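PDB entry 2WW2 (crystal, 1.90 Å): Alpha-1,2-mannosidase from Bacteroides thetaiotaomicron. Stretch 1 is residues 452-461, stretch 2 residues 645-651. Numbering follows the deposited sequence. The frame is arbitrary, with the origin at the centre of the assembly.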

# COMPACT_ATOMS: atom_id res chain seq x y z
N ALA A 452 -10.75 31.36 -1.13
CA ALA A 452 -12.05 31.46 -1.81
C ALA A 452 -13.19 31.36 -0.77
O ALA A 452 -14.20 32.05 -0.86
CB ALA A 452 -12.18 30.37 -2.87
N TYR A 453 -12.99 30.50 0.22
CA TYR A 453 -13.95 30.37 1.32
C TYR A 453 -14.01 31.64 2.20
O TYR A 453 -15.11 32.13 2.55
CB TYR A 453 -13.58 29.16 2.19
CG TYR A 453 -14.34 29.13 3.52
CD1 TYR A 453 -15.71 28.95 3.56
CD2 TYR A 453 -13.66 29.30 4.74
CE1 TYR A 453 -16.40 28.93 4.77
CE2 TYR A 453 -14.33 29.29 5.94
CZ TYR A 453 -15.70 29.09 5.96
OH TYR A 453 -16.37 29.09 7.14
N ALA A 454 -12.85 32.17 2.57
CA ALA A 454 -12.83 33.37 3.40
C ALA A 454 -13.46 34.53 2.63
O ALA A 454 -14.16 35.36 3.21
CB ALA A 454 -11.38 33.73 3.81
N ASP A 455 -13.22 34.58 1.33
CA ASP A 455 -13.80 35.65 0.54
C ASP A 455 -15.33 35.50 0.47
O ASP A 455 -16.06 36.50 0.51
CB ASP A 455 -13.17 35.69 -0.86
CG ASP A 455 -11.73 36.17 -0.82
OD1 ASP A 455 -11.38 36.92 0.13
OD2 ASP A 455 -10.95 35.81 -1.74
N TRP A 456 -15.81 34.27 0.35
CA TRP A 456 -17.26 34.04 0.44
C TRP A 456 -17.78 34.54 1.81
O TRP A 456 -18.81 35.23 1.87
CB TRP A 456 -17.58 32.55 0.20
CG TRP A 456 -19.01 32.21 0.47
CD1 TRP A 456 -20.06 32.25 -0.42
CD2 TRP A 456 -19.56 31.78 1.72
NE1 TRP A 456 -21.23 31.88 0.21
CE2 TRP A 456 -20.94 31.57 1.52
CE3 TRP A 456 -19.00 31.52 2.98
CZ2 TRP A 456 -21.79 31.14 2.54
CZ3 TRP A 456 -19.84 31.09 3.99
CH2 TRP A 456 -21.22 30.92 3.77
N CYS A 457 -17.07 34.25 2.90
CA CYS A 457 -17.52 34.75 4.22
C CYS A 457 -17.61 36.28 4.24
O CYS A 457 -18.56 36.85 4.78
CB CYS A 457 -16.58 34.32 5.35
SG CYS A 457 -16.61 32.57 5.69
N ILE A 458 -16.61 36.95 3.68
CA ILE A 458 -16.61 38.42 3.68
C ILE A 458 -17.75 38.96 2.83
O ILE A 458 -18.39 39.96 3.20
CB ILE A 458 -15.25 39.00 3.22
CG1 ILE A 458 -14.18 38.67 4.27
CG2 ILE A 458 -15.36 40.54 2.98
CD1 ILE A 458 -12.73 38.93 3.76
N ALA A 459 -18.03 38.29 1.71
CA ALA A 459 -19.15 38.72 0.86
C ALA A 459 -20.47 38.61 1.65
O ALA A 459 -21.32 39.51 1.61
CB ALA A 459 -19.22 37.88 -0.40
N ARG A 460 -20.64 37.49 2.34
CA ARG A 460 -21.84 37.27 3.13
C ARG A 460 -21.99 38.38 4.17
O ARG A 460 -23.09 38.89 4.38
CB ARG A 460 -21.76 35.91 3.83
CG ARG A 460 -21.94 34.72 2.87
CD ARG A 460 -23.43 34.38 2.80
NE ARG A 460 -23.81 33.93 4.13
CZ ARG A 460 -25.04 33.92 4.63
NH1 ARG A 460 -26.10 34.34 3.92
NH2 ARG A 460 -25.20 33.46 5.87
N PHE A 461 -20.89 38.68 4.86
CA PHE A 461 -20.86 39.69 5.91
C PHE A 461 -21.23 41.05 5.35
O PHE A 461 -22.14 41.70 5.88
CB PHE A 461 -19.49 39.73 6.61
CG PHE A 461 -19.47 40.58 7.86
CD1 PHE A 461 -20.07 40.14 9.04
CD2 PHE A 461 -18.81 41.81 7.86
CE1 PHE A 461 -20.04 40.93 10.18
CE2 PHE A 461 -18.78 42.59 8.99
CZ PHE A 461 -19.40 42.17 10.16
N VAL A 645 -21.26 22.08 8.25
CA VAL A 645 -20.44 21.94 7.04
C VAL A 645 -19.81 23.26 6.58
O VAL A 645 -18.64 23.30 6.20
CB VAL A 645 -21.29 21.32 5.91
CG1 VAL A 645 -20.53 21.36 4.56
CG2 VAL A 645 -21.66 19.87 6.29
N CYS A 646 -20.58 24.35 6.63
CA CYS A 646 -20.08 25.62 6.13
C CYS A 646 -20.28 26.74 7.14
O CYS A 646 -21.32 27.45 7.11
CB CYS A 646 -20.79 25.99 4.81
SG CYS A 646 -20.14 27.44 4.00
N PRO A 647 -19.31 26.92 8.05
CA PRO A 647 -19.46 28.02 9.00
C PRO A 647 -19.60 29.30 8.22
O PRO A 647 -18.94 29.48 7.18
CB PRO A 647 -18.16 27.98 9.83
CG PRO A 647 -17.78 26.47 9.81
CD PRO A 647 -18.14 26.07 8.36
N GLY A 648 -20.44 30.20 8.71
CA GLY A 648 -20.73 31.43 7.97
C GLY A 648 -22.10 31.30 7.35
O GLY A 648 -22.74 32.29 7.02
N MET A 649 -22.56 30.06 7.20
CA MET A 649 -23.96 29.78 6.83
C MET A 649 -24.61 29.12 8.04
O MET A 649 -24.18 28.05 8.46
CB MET A 649 -24.03 28.84 5.63
CG MET A 649 -25.44 28.41 5.21
SD MET A 649 -26.52 29.78 4.74
CE MET A 649 -25.51 30.71 3.59
N PRO A 650 -25.65 29.76 8.61
CA PRO A 650 -26.18 29.24 9.88
C PRO A 650 -27.08 28.00 9.68
O PRO A 650 -28.29 28.06 9.92
CB PRO A 650 -26.94 30.45 10.46
CG PRO A 650 -27.34 31.28 9.24
CD PRO A 650 -26.18 31.09 8.27
N GLU A 651 -26.46 26.90 9.26
CA GLU A 651 -27.15 25.64 8.91
C GLU A 651 -26.29 24.52 9.43
O GLU A 651 -25.06 24.61 9.38
CB GLU A 651 -27.15 25.41 7.38
CG GLU A 651 -28.30 25.95 6.64
CD GLU A 651 -28.16 25.77 5.15
OE1 GLU A 651 -27.21 25.11 4.64
OE2 GLU A 651 -29.02 26.33 4.47

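Residues 452-461 lie within a longer helix, and their i to i-4 backbone bonds run without a break from Trp-456 N to Ala-452 O (3.0 Å) through Phe-461 N to Cys-457 O (3.0 Å). The second stretch is irregular apart from a type II beta turn from Cys-646 to Met-649, closed by Met-649 N to Cys-646 O at 2.9 Å. The turn lies against the helix most closely where the CA atoms of Cys-457 and Gly-648 are 5.9 Å apart. With the helix backbone bonds paired internally, the contact depends on side chains reaching the turn: Tyr-453, Trp-456 and Arg-460, spaced three and four residues apart, all direct CA-to-CB toward it.

Two of these side chains meet successive carbonyls of the turn. Tyr-453, with chi1 at 168° (t), donates from OH to Pro-647 O at 2.6 Å, a short hydrogen bond near the plane of the ring. Arg-460 donates from NH2 to Gly-648 O at 3.0 Å with an N-H...O angle of 166°; a weak second bond joins Arg-460 NE to the same oxygen at 3.5 Å and 140°. Its first three chi angles are all m, a folded course that brings the guanidinium edge to the carbonyl. One guanidinium face is covered by the methyl of Met-649, whose CE lies 3.4 Å from Arg-460 CZ. Although Met-649 leaves its backbone sideways, its chi2 and chi3, both p, bring its end nearer the helix.

Between the two polar contacts sits the buried indole of Trp-456, chi1 172° (t). Trp-456 CH2 is 3.7 Å from Gly-648 C and 3.7 Å from Cys-646 SG, while Trp-456 CZ2 reaches Met-649 CE at 3.9 Å. Cys-646 SG approaches the six-membered ring of Trp-456 obliquely, 4.1 Å from its centroid and 33° off the normal, yet meets Tyr-453 at the ring edge, 4.1 Å from Tyr-453 CE1. A compact, polarizable sulfur suits this position, where it touches both aromatic rings.

Gly-648 is required on two counts. At phi/psi of 105/-21, a CB would be jammed against the preceding carbonyl oxygen; an ideal CB on Gly-648 would also clash with Trp-456 CZ3 at 3.0 Å and sit tightly against Cys-457 SG. Pro-647, at phi -58° and psi 143°, fits the preceding corner of the type II turn, where its ring restricts phi. Together the stretches bury 326 Å², both sides summed, with Trp-456 and Arg-460 each covered over 57 Å² and Tyr-453 over 49 Å².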